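Local coordinates for protein nigritoxine (Vibrio nigripulchritudo, PDB 5M41) that acts as a toxin against crustaceans and insects, built on a fold that was new when its structure was determined, at residues Ser398-Arg403 with Asn624-Leu629; Tyr498-Glu503 with Ala546-Asp551; Phe552-Lys557 with Asn578-Val583. All blocks are in the same frame, centred on the assembly; numbering follows the deposited sequence.

Contact 1: Ser398-Arg403 with Asn624-Leu629; sequences SSASGR and NEMEWL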
loop_
_atom_site.group_PDB
_atom_site.type_symbol
_atom_site.label_atom_id
_atom_site.label_comp_id
_atom_site.label_asym_id
_atom_site.label_seq_id
_atom_site.Cartn_x
_atom_site.Cartn_y
_atom_site.Cartn_z
ATOM N N SER A 398 -2.049 -15.677 0.950
ATOM C CA SER A 398 -3.247 -16.465 1.132
ATOM C C SER A 398 -4.187 -15.726 2.083
ATOM O O SER A 398 -4.766 -16.323 2.995
ATOM C CB SER A 398 -2.858 -17.828 1.693
ATOM O OG SER A 398 -2.212 -17.636 2.945
ATOM N N SER A 399 -4.307 -14.418 1.860
ATOM C CA SER A 399 -5.199 -13.549 2.625
ATOM C C SER A 399 -6.645 -13.624 2.115
ATOM O O SER A 399 -6.921 -13.291 0.962
ATOM C CB SER A 399 -4.726 -12.107 2.527
ATOM O OG SER A 399 -5.614 -11.246 3.208
ATOM N N ALA A 400 -7.553 -14.034 2.989
ATOM C CA ALA A 400 -8.988 -13.999 2.711
ATOM C C ALA A 400 -9.473 -12.572 2.432
ATOM O O ALA A 400 -10.244 -12.352 1.513
ATOM C CB ALA A 400 -9.773 -14.627 3.854
ATOM N N SER A 401 -8.974 -11.614 3.205
ATOM C CA SER A 401 -9.490 -10.234 3.204
ATOM C C SER A 401 -8.782 -9.275 2.237
ATOM O O SER A 401 -9.314 -8.215 1.910
ATOM C CB SER A 401 -9.396 -9.671 4.623
ATOM O OG SER A 401 -8.050 -9.761 5.116
ATOM N N GLY A 402 -7.586 -9.645 1.781
ATOM C CA GLY A 402 -6.741 -8.730 0.993
ATOM C C GLY A 402 -6.287 -7.571 1.885
ATOM O O GLY A 402 -6.055 -6.449 1.422
ATOM N N ARG A 403 -6.169 -7.847 3.176
ATOM C CA ARG A 403 -5.911 -6.794 4.147
ATOM C C ARG A 403 -4.991 -7.303 5.244
ATOM O O ARG A 403 -5.412 -7.526 6.367
ATOM C CB ARG A 403 -7.227 -6.296 4.721
ATOM C CG ARG A 403 -7.089 -5.047 5.554
ATOM C CD ARG A 403 -8.460 -4.507 5.886
ATOM N NE ARG A 403 -8.284 -3.241 6.567
ATOM C CZ ARG A 403 -8.457 -2.056 5.987
ATOM N NH1 ARG A 403 -8.846 -1.996 4.714
ATOM N NH2 ARG A 403 -8.252 -0.943 6.688
ATOM N N ASN A 624 -4.737 -20.387 8.349
ATOM C CA ASN A 624 -5.122 -19.650 7.170
ATOM C C ASN A 624 -6.650 -19.451 7.153
ATOM O O ASN A 624 -7.424 -20.416 7.274
ATOM C CB ASN A 624 -4.653 -20.449 5.962
ATOM C CG ASN A 624 -5.034 -19.817 4.645
ATOM O OD1 ASN A 624 -6.191 -19.536 4.381
ATOM N ND2 ASN A 624 -4.048 -19.641 3.789
ATOM N N GLU A 625 -7.072 -18.195 7.027
ATOM C CA GLU A 625 -8.472 -17.841 7.180
ATOM C C GLU A 625 -9.284 -18.339 5.995
ATOM O O GLU A 625 -10.415 -18.795 6.147
ATOM C CB GLU A 625 -8.642 -16.333 7.382
ATOM C CG GLU A 625 -10.079 -15.924 7.717
ATOM C CD GLU A 625 -10.242 -14.418 7.859
ATOM O OE1 GLU A 625 -9.215 -13.743 8.013
ATOM O OE2 GLU A 625 -11.386 -13.909 7.815
ATOM N N MET A 626 -8.690 -18.248 4.815
ATOM C CA MET A 626 -9.279 -18.761 3.591
ATOM C C MET A 626 -9.562 -20.271 3.692
ATOM O O MET A 626 -10.658 -20.747 3.345
ATOM C CB MET A 626 -8.314 -18.462 2.443
ATOM C CG MET A 626 -8.877 -18.650 1.058
ATOM S SD MET A 626 -7.808 -17.880 -0.181
ATOM C CE MET A 626 -7.960 -16.185 0.277
ATOM N N GLU A 627 -8.566 -21.017 4.168
ATOM C CA GLU A 627 -8.714 -22.450 4.369
ATOM C C GLU A 627 -9.807 -22.679 5.422
ATOM O O GLU A 627 -10.655 -23.570 5.261
ATOM C CB GLU A 627 -7.376 -23.081 4.796
ATOM C CG GLU A 627 -6.337 -23.135 3.676
ATOM C CD GLU A 627 -5.011 -23.772 4.077
ATOM O OE1 GLU A 627 -4.716 -23.927 5.269
ATOM O OE2 GLU A 627 -4.226 -24.116 3.185
ATOM N N TRP A 628 -9.814 -21.853 6.476
ATOM C CA TRP A 628 -10.788 -22.038 7.543
ATOM C C TRP A 628 -12.202 -21.920 7.028
ATOM O O TRP A 628 -13.069 -22.724 7.391
ATOM C CB TRP A 628 -10.517 -21.106 8.735
ATOM C CG TRP A 628 -11.360 -21.433 9.952
ATOM C CD1 TRP A 628 -10.973 -22.124 11.100
ATOM C CD2 TRP A 628 -12.776 -21.107 10.169
ATOM N NE1 TRP A 628 -12.024 -22.227 11.985
ATOM C CE2 TRP A 628 -13.131 -21.655 11.479
ATOM C CE3 TRP A 628 -13.752 -20.444 9.425
ATOM C CZ2 TRP A 628 -14.409 -21.519 12.014
ATOM C CZ3 TRP A 628 -15.037 -20.316 9.970
ATOM C CH2 TRP A 628 -15.352 -20.844 11.228
ATOM N N LEU A 629 -12.451 -20.927 6.174
ATOM C CA LEU A 629 -13.803 -20.642 5.670
ATOM C C LEU A 629 -14.313 -21.683 4.666
ATOM O O LEU A 629 -15.490 -22.058 4.686
ATOM C CB LEU A 629 -13.862 -19.234 5.051
ATOM C CG LEU A 629 -13.759 -18.096 6.082
ATOM C CD1 LEU A 629 -13.417 -16.753 5.428
ATOM C CD2 LEU A 629 -15.043 -18.014 6.909
#

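Contact 2: Tyr498-Glu503 with Ala546-Asp551; sequences YINEAE and AGEEFD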
loop_
_atom_site.group_PDB
_atom_site.type_symbol
_atom_site.label_atom_id
_atom_site.label_comp_id
_atom_site.label_asym_id
_atom_site.label_seq_id
_atom_site.Cartn_x
_atom_site.Cartn_y
_atom_site.Cartn_z
ATOM N N TYR A 498 -17.397 -21.160 -13.605
ATOM C CA TYR A 498 -16.357 -20.510 -12.855
ATOM C C TYR A 498 -15.280 -20.005 -13.812
ATOM O O TYR A 498 -14.691 -20.785 -14.574
ATOM C CB TYR A 498 -15.772 -21.458 -11.799
ATOM C CG TYR A 498 -14.543 -20.908 -11.126
ATOM C CD1 TYR A 498 -14.545 -19.634 -10.553
ATOM C CD2 TYR A 498 -13.375 -21.650 -11.075
ATOM C CE1 TYR A 498 -13.411 -19.124 -9.946
ATOM C CE2 TYR A 498 -12.233 -21.146 -10.478
ATOM C CZ TYR A 498 -12.258 -19.888 -9.910
ATOM O OH TYR A 498 -11.117 -19.401 -9.323
ATOM N N ILE A 499 -15.041 -18.697 -13.778
ATOM C CA ILE A 499 -13.966 -18.095 -14.567
ATOM C C ILE A 499 -12.727 -17.910 -13.707
ATOM O O ILE A 499 -12.674 -17.036 -12.836
ATOM C CB ILE A 499 -14.378 -16.757 -15.217
ATOM C CG1 ILE A 499 -15.649 -16.948 -16.050
ATOM C CG2 ILE A 499 -13.237 -16.224 -16.085
ATOM C CD1 ILE A 499 -16.443 -15.678 -16.273
ATOM N N ASN A 500 -11.744 -18.771 -13.946
ATOM C CA ASN A 500 -10.488 -18.753 -13.220
ATOM C C ASN A 500 -9.624 -17.689 -13.852
ATOM O O ASN A 500 -9.095 -17.882 -14.953
ATOM C CB ASN A 500 -9.824 -20.129 -13.318
ATOM C CG ASN A 500 -8.657 -20.292 -12.369
ATOM O OD1 ASN A 500 -7.820 -19.394 -12.225
ATOM N ND2 ASN A 500 -8.583 -21.461 -11.725
ATOM N N GLU A 501 -9.507 -16.554 -13.174
ATOM C CA GLU A 501 -8.811 -15.404 -13.733
ATOM C C GLU A 501 -7.309 -15.655 -13.931
ATOM O O GLU A 501 -6.689 -15.051 -14.814
ATOM C CB GLU A 501 -9.047 -14.159 -12.872
ATOM C CG GLU A 501 -10.430 -13.533 -13.009
ATOM C CD GLU A 501 -10.801 -12.685 -11.792
ATOM O OE1 GLU A 501 -10.874 -13.254 -10.682
ATOM O OE2 GLU A 501 -11.020 -11.461 -11.926
ATOM N N ALA A 502 -6.738 -16.552 -13.123
ATOM C CA ALA A 502 -5.304 -16.854 -13.169
ATOM C C ALA A 502 -4.970 -17.749 -14.358
ATOM O O ALA A 502 -4.293 -17.324 -15.291
ATOM C CB ALA A 502 -4.853 -17.496 -11.863
ATOM N N GLU A 503 -5.470 -18.983 -14.315
ATOM C CA GLU A 503 -5.329 -19.960 -15.402
ATOM C C GLU A 503 -5.950 -19.502 -16.722
ATOM O O GLU A 503 -5.728 -20.135 -17.757
ATOM C CB GLU A 503 -5.969 -21.301 -15.002
ATOM C CG GLU A 503 -5.272 -22.049 -13.870
ATOM C CD GLU A 503 -6.141 -23.137 -13.251
ATOM O OE1 GLU A 503 -7.160 -23.526 -13.863
ATOM O OE2 GLU A 503 -5.805 -23.606 -12.145
ATOM N N ALA A 546 -8.086 -24.987 -1.530
ATOM C CA ALA A 546 -9.093 -24.125 -0.894
ATOM C C ALA A 546 -9.214 -22.746 -1.559
ATOM O O ALA A 546 -10.322 -22.242 -1.760
ATOM C CB ALA A 546 -8.810 -23.988 0.607
ATOM N N GLY A 547 -8.072 -22.163 -1.921
ATOM C CA GLY A 547 -8.038 -20.858 -2.545
ATOM C C GLY A 547 -8.962 -20.741 -3.733
ATOM O O GLY A 547 -9.670 -19.748 -3.883
ATOM N N GLU A 548 -8.967 -21.759 -4.593
ATOM C CA GLU A 548 -9.818 -21.719 -5.772
ATOM C C GLU A 548 -11.318 -21.815 -5.422
ATOM O O GLU A 548 -12.131 -21.094 -6.015
ATOM C CB GLU A 548 -9.402 -22.806 -6.772
ATOM C CG GLU A 548 -9.800 -22.497 -8.202
ATOM C CD GLU A 548 -9.508 -23.648 -9.167
ATOM O OE1 GLU A 548 -8.609 -24.472 -8.896
ATOM O OE2 GLU A 548 -10.189 -23.725 -10.205
ATOM N N GLU A 549 -11.686 -22.708 -4.489
ATOM C CA GLU A 549 -13.095 -22.776 -4.004
ATOM C C GLU A 549 -13.517 -21.437 -3.389
ATOM O O GLU A 549 -14.650 -20.973 -3.585
ATOM C CB GLU A 549 -13.321 -23.881 -2.958
ATOM C CG GLU A 549 -14.803 -24.037 -2.611
ATOM C CD GLU A 549 -15.124 -25.253 -1.749
ATOM O OE1 GLU A 549 -14.572 -26.342 -2.022
ATOM O OE2 GLU A 549 -15.932 -25.116 -0.787
ATOM N N PHE A 550 -12.600 -20.830 -2.642
ATOM C CA PHE A 550 -12.878 -19.534 -2.001
ATOM C C PHE A 550 -13.185 -18.487 -3.074
ATOM O O PHE A 550 -14.170 -17.768 -2.979
ATOM C CB PHE A 550 -11.702 -19.098 -1.103
ATOM C CG PHE A 550 -11.910 -17.764 -0.416
ATOM C CD1 PHE A 550 -12.657 -17.672 0.749
ATOM C CD2 PHE A 550 -11.339 -16.602 -0.939
ATOM C CE1 PHE A 550 -12.825 -16.453 1.395
ATOM C CE2 PHE A 550 -11.507 -15.381 -0.300
ATOM C CZ PHE A 550 -12.257 -15.310 0.869
ATOM N N ASP A 551 -12.350 -18.426 -4.109
ATOM C CA ASP A 551 -12.560 -17.481 -5.197
ATOM C C ASP A 551 -13.878 -17.806 -5.946
ATOM O O ASP A 551 -14.678 -16.909 -6.254
ATOM C CB ASP A 551 -11.338 -17.493 -6.124
ATOM C CG ASP A 551 -11.490 -16.574 -7.319
ATOM O OD1 ASP A 551 -11.640 -15.350 -7.145
ATOM O OD2 ASP A 551 -11.444 -17.073 -8.455
#

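Contact 3: Phe552-Lys557 with Asn578-Val583; sequences FRLQHK and NPYSFV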
loop_
_atom_site.group_PDB
_atom_site.type_symbol
_atom_site.label_atom_id
_atom_site.label_comp_id
_atom_site.label_asym_id
_atom_site.label_seq_id
_atom_site.Cartn_x
_atom_site.Cartn_y
_atom_site.Cartn_z
ATOM N N PHE A 552 -14.126 -19.090 -6.211
ATOM C CA PHE A 552 -15.394 -19.465 -6.831
ATOM C C PHE A 552 -16.579 -19.002 -5.989
ATOM O O PHE A 552 -17.554 -18.452 -6.513
ATOM C CB PHE A 552 -15.497 -20.967 -7.070
ATOM C CG PHE A 552 -16.891 -21.422 -7.409
ATOM C CD1 PHE A 552 -17.376 -21.299 -8.702
ATOM C CD2 PHE A 552 -17.717 -21.965 -6.435
ATOM C CE1 PHE A 552 -18.660 -21.707 -9.024
ATOM C CE2 PHE A 552 -19.010 -22.375 -6.739
ATOM C CZ PHE A 552 -19.481 -22.248 -8.041
ATOM N N ARG A 553 -16.480 -19.225 -4.684
ATOM C CA ARG A 553 -17.575 -18.897 -3.775
ATOM C C ARG A 553 -17.849 -17.405 -3.713
ATOM O O ARG A 553 -18.991 -17.006 -3.540
ATOM C CB ARG A 553 -17.322 -19.461 -2.384
ATOM C CG ARG A 553 -17.618 -20.949 -2.263
ATOM C CD ARG A 553 -17.339 -21.399 -0.843
ATOM N NE ARG A 553 -17.693 -22.787 -0.581
ATOM C CZ ARG A 553 -18.922 -23.233 -0.315
ATOM N NH1 ARG A 553 -19.979 -22.411 -0.308
ATOM N NH2 ARG A 553 -19.098 -24.527 -0.070
ATOM N N LEU A 554 -16.799 -16.592 -3.845
ATOM C CA LEU A 554 -16.943 -15.137 -3.948
ATOM C C LEU A 554 -17.558 -14.740 -5.297
ATOM O O LEU A 554 -18.488 -13.945 -5.349
ATOM C CB LEU A 554 -15.590 -14.418 -3.781
ATOM C CG LEU A 554 -14.971 -14.202 -2.381
ATOM C CD1 LEU A 554 -13.647 -13.454 -2.529
ATOM C CD2 LEU A 554 -15.907 -13.438 -1.454
ATOM N N GLN A 555 -17.013 -15.287 -6.379
ATOM C CA GLN A 555 -17.486 -14.981 -7.733
ATOM C C GLN A 555 -18.969 -15.345 -7.885
ATOM O O GLN A 555 -19.728 -14.610 -8.501
ATOM C CB GLN A 555 -16.634 -15.745 -8.746
ATOM C CG GLN A 555 -16.715 -15.251 -10.183
ATOM C CD GLN A 555 -15.881 -16.106 -11.113
ATOM O OE1 GLN A 555 -16.408 -16.983 -11.792
ATOM N NE2 GLN A 555 -14.573 -15.890 -11.108
ATOM N N HIS A 556 -19.384 -16.452 -7.280
ATOM C CA HIS A 556 -20.793 -16.880 -7.295
ATOM C C HIS A 556 -21.471 -16.797 -5.953
ATOM O O HIS A 556 -22.319 -17.651 -5.583
ATOM C CB HIS A 556 -20.885 -18.258 -7.921
ATOM C CG HIS A 556 -20.500 -18.249 -9.367
ATOM N ND1 HIS A 556 -21.378 -17.953 -10.333
ATOM C CD2 HIS A 556 -19.264 -18.403 -9.986
ATOM C CE1 HIS A 556 -20.742 -17.960 -11.533
ATOM N NE2 HIS A 556 -19.454 -18.240 -11.315
ATOM N N LYS A 557 -21.145 -15.720 -5.234
ATOM C CA LYS A 557 -21.570 -15.557 -3.826
ATOM C C LYS A 557 -23.076 -15.500 -3.609
ATOM O O LYS A 557 -23.538 -15.814 -2.524
ATOM C CB LYS A 557 -20.908 -14.327 -3.181
ATOM C CG LYS A 557 -21.237 -13.008 -3.864
ATOM C CD LYS A 557 -20.746 -11.871 -2.976
ATOM C CE LYS A 557 -21.203 -10.523 -3.496
ATOM N NZ LYS A 557 -20.768 -9.453 -2.547
ATOM N N ASN A 578 -21.687 -17.750 -0.685
ATOM C CA ASN A 578 -20.806 -16.756 -0.008
ATOM C C ASN A 578 -19.946 -17.401 1.070
ATOM O O ASN A 578 -20.485 -18.027 1.994
ATOM C CB ASN A 578 -21.628 -15.645 0.636
ATOM C CG ASN A 578 -20.776 -14.427 1.002
ATOM O OD1 ASN A 578 -19.726 -14.540 1.667
ATOM N ND2 ASN A 578 -21.214 -13.258 0.549
ATOM N N PRO A 579 -18.610 -17.265 0.973
ATOM C CA PRO A 579 -17.802 -18.017 1.928
ATOM C C PRO A 579 -17.875 -17.478 3.365
ATOM O O PRO A 579 -17.414 -18.137 4.269
ATOM C CB PRO A 579 -16.376 -17.902 1.359
ATOM C CG PRO A 579 -16.387 -16.665 0.545
ATOM C CD PRO A 579 -17.785 -16.466 0.043
ATOM N N TYR A 580 -18.480 -16.312 3.556
ATOM C CA TYR A 580 -18.676 -15.727 4.890
ATOM C C TYR A 580 -20.080 -15.971 5.441
ATOM O O TYR A 580 -20.512 -15.290 6.371
ATOM C CB TYR A 580 -18.414 -14.213 4.830
ATOM C CG TYR A 580 -16.974 -13.863 4.512
ATOM C CD1 TYR A 580 -16.017 -13.750 5.522
ATOM C CD2 TYR A 580 -16.577 -13.631 3.205
ATOM C CE1 TYR A 580 -14.692 -13.421 5.224
ATOM C CE2 TYR A 580 -15.269 -13.288 2.897
ATOM C CZ TYR A 580 -14.332 -13.200 3.901
ATOM O OH TYR A 580 -13.057 -12.862 3.554
ATOM N N SER A 581 -20.819 -16.885 4.821
ATOM C CA SER A 581 -22.170 -17.211 5.268
ATOM C C SER A 581 -22.161 -18.157 6.453
ATOM O O SER A 581 -21.519 -19.223 6.392
ATOM C CB SER A 581 -22.947 -17.882 4.143
ATOM O OG SER A 581 -24.185 -18.350 4.637
ATOM N N PHE A 582 -22.906 -17.787 7.505
ATOM C CA PHE A 582 -23.075 -18.617 8.713
ATOM C C PHE A 582 -24.541 -18.949 8.951
ATOM O O PHE A 582 -24.948 -19.324 10.076
ATOM C CB PHE A 582 -22.450 -17.944 9.945
ATOM C CG PHE A 582 -20.959 -17.795 9.838
ATOM C CD1 PHE A 582 -20.116 -18.846 10.197
ATOM C CD2 PHE A 582 -20.399 -16.629 9.318
ATOM C CE1 PHE A 582 -18.738 -18.733 10.047
ATOM C CE2 PHE A 582 -19.017 -16.506 9.159
ATOM C CZ PHE A 582 -18.190 -17.561 9.527
ATOM N N VAL A 583 -25.322 -18.832 7.872
ATOM C CA VAL A 583 -26.759 -19.120 7.892
ATOM C C VAL A 583 -27.167 -19.963 6.687
ATOM O O VAL A 583 -26.424 -20.085 5.712
ATOM C CB VAL A 583 -27.625 -17.826 7.895
ATOM C CG1 VAL A 583 -27.393 -17.012 9.172
ATOM C CG2 VAL A 583 -27.365 -16.978 6.647
#

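Contact 1: Ser398-Arg403 with Asn624-Leu629
The methyl of M626 lies against the backbone of the loop 398-403: CE sits 3.2 Å from S399 O and 3.4 Å from A400 CA. M626 leaves its helix with CG anti to the backbone N and stays extended through SD. A single bend at the last torsion (chi3 -65°) then turns CE onto the S399-A400 peptide, a place that suits a long, slim, unbranched side chain. A400 answers from the loop. Its CB points at the first helical turn, 4.0 Å from E625 CD and 4.3 Å from M626 CE, and the small methyl lets the A400 and M626 CA atoms approach to 4.9 Å. E625 runs extended past this methyl, and the polar end beyond is held by Y609 through a hydrogen bond from the OH to OE2.

The contact lies at the start of helix 625-632, whose N-cap is N624. With CG anti to its backbone N, N624 brings OD1 back to accept the N-H of E627 at 2.8 Å, nearly straight at 164°, although the donor stands above the carbonyl plane. An acid such as E625 in the first turn is also likely to be favoured by the positive end of the helix dipole. N624 ND2 lies 2.8 Å from S398 OG, but the angle is poor for a hydrogen bond.

On the loop side, S399, whose CB points away from the helix, helps to shape the chain. Its OG accepts from G402 N at 2.9 Å, an ST motif that curls the chain beyond A400; G402 takes a positive phi, which glycine tolerates easily. Backbone bonds from S399 to G338 and G339 tie the loop to the turn between strands 328-336 and 340-348, while F550 and Y580 pack on A400.

Contact 2: Tyr498-Glu503 with Ala546-Asp551
Y498 sets the CE2 side of its ring rim against the E548 side chain, with CE2 3.6 Å from the CG methylene, while the E548 carboxylate puts OE2 at the edge, in the ring plane, 3.3 Å from CE2. With CG anti to its backbone N, the tyrosine extends from the strand to the helix, and its OH donates to D551 OD2 at a very short 2.5 Å. It meets the anti lone pair of OD2, on the side away from OD1, and the carboxylate is turned 69° from the ring. E548 and D551, three residues apart, flank the phenol from the same side of their helix. A tyrosine suits this buried place, its flat apolar ring spanning strand to helix yet ending in a donor. On one face of the ring the backbone N of N500 stands 4.1 Å above the centre.

Another acid, E501, comes close to D551, its OE1 4.2 Å from D551 OD1. R454 makes a salt bridge to E501 and a long, weak ion pair to D551. K507 makes a salt bridge to E548 OE2, which also takes a weak bond from N500 ND2. K507 and R454 would tend to favour the ionised forms of E548 and E501; for D551 the help is weaker. The other end of the N500 amide, OD1, accepts from E503 N at 3.2 Å, an Asx motif that shapes the turn after the strand.

Strand 496-500 is an edge of the four-stranded antiparallel sheet, and helix 546-555 follows soon after the opposite edge strand, 538-542. The axes of the short segments 498-500 and 546-551 approach to 10.0 Å, their N-to-C directions 126° apart. The chain returns after the sheet to pack a helix against its first strand, the layered helix-on-sheet arrangement of alpha+beta domains.

Contact 3: Phe552-Lys557 with Asn578-Val583
The L554 side chain stands roughly perpendicular to that of P579, the leucine's CD2 meeting the proline's CG at 3.8 Å. The same methyl lies near the ring plane of Y580, 4.4 Å from CE2 at the edge. P579 also rests on the helix backbone: its CD is 3.8 Å from R553 O and 3.9 Å from R553 CB. From there R553 runs on extended to a salt bridge with E549 and a hydrogen bond with Y511, and makes a cation-pi contact with F633.

The proline is the second residue of a type I beta turn, N578 to S581, where its fixed phi fits well. N578 opens the turn and braces it: its OD1 accepts from Y580 N on an in-plane lone pair at 2.9 Å and 162°, an Asx turn. The turn joins antiparallel strands 571-576 and 583-589, and so a hairpin end packs against the last turn of helix 546-555 and the residues beyond it.

The K557 and N578 side chains run alongside each other in the same direction, with CD 3.8 Å from ND2. Their backbones are joined by a weak bond from N578 N to K557 O at 3.2 Å. On helix 688-704, NZ forms a salt bridge with E696 and ND2 a hydrogen bond with N693.

Overall arrangement
Helix 546-555 is the common element: it forms one side of contacts 2 and 3 and covers contact 1. The three centres lie about 13 to 14 Å apart. F550, which takes no part in the contact with 498-503, packs on M626 of contact 1, CG to CG at 3.5 Å, and brings its CE1 3.7 Å from P579 CG of contact 3. Contacts 1 and 3 also meet directly, L629 CD1 lying 3.6 Å from Y580 CE1. A probable hydrogen bond, Q555 NE2 to I499 O at 2.8 Å, joins contacts 3 and 2. The magnesium site at V189, E192 and D195 involves none of these residues.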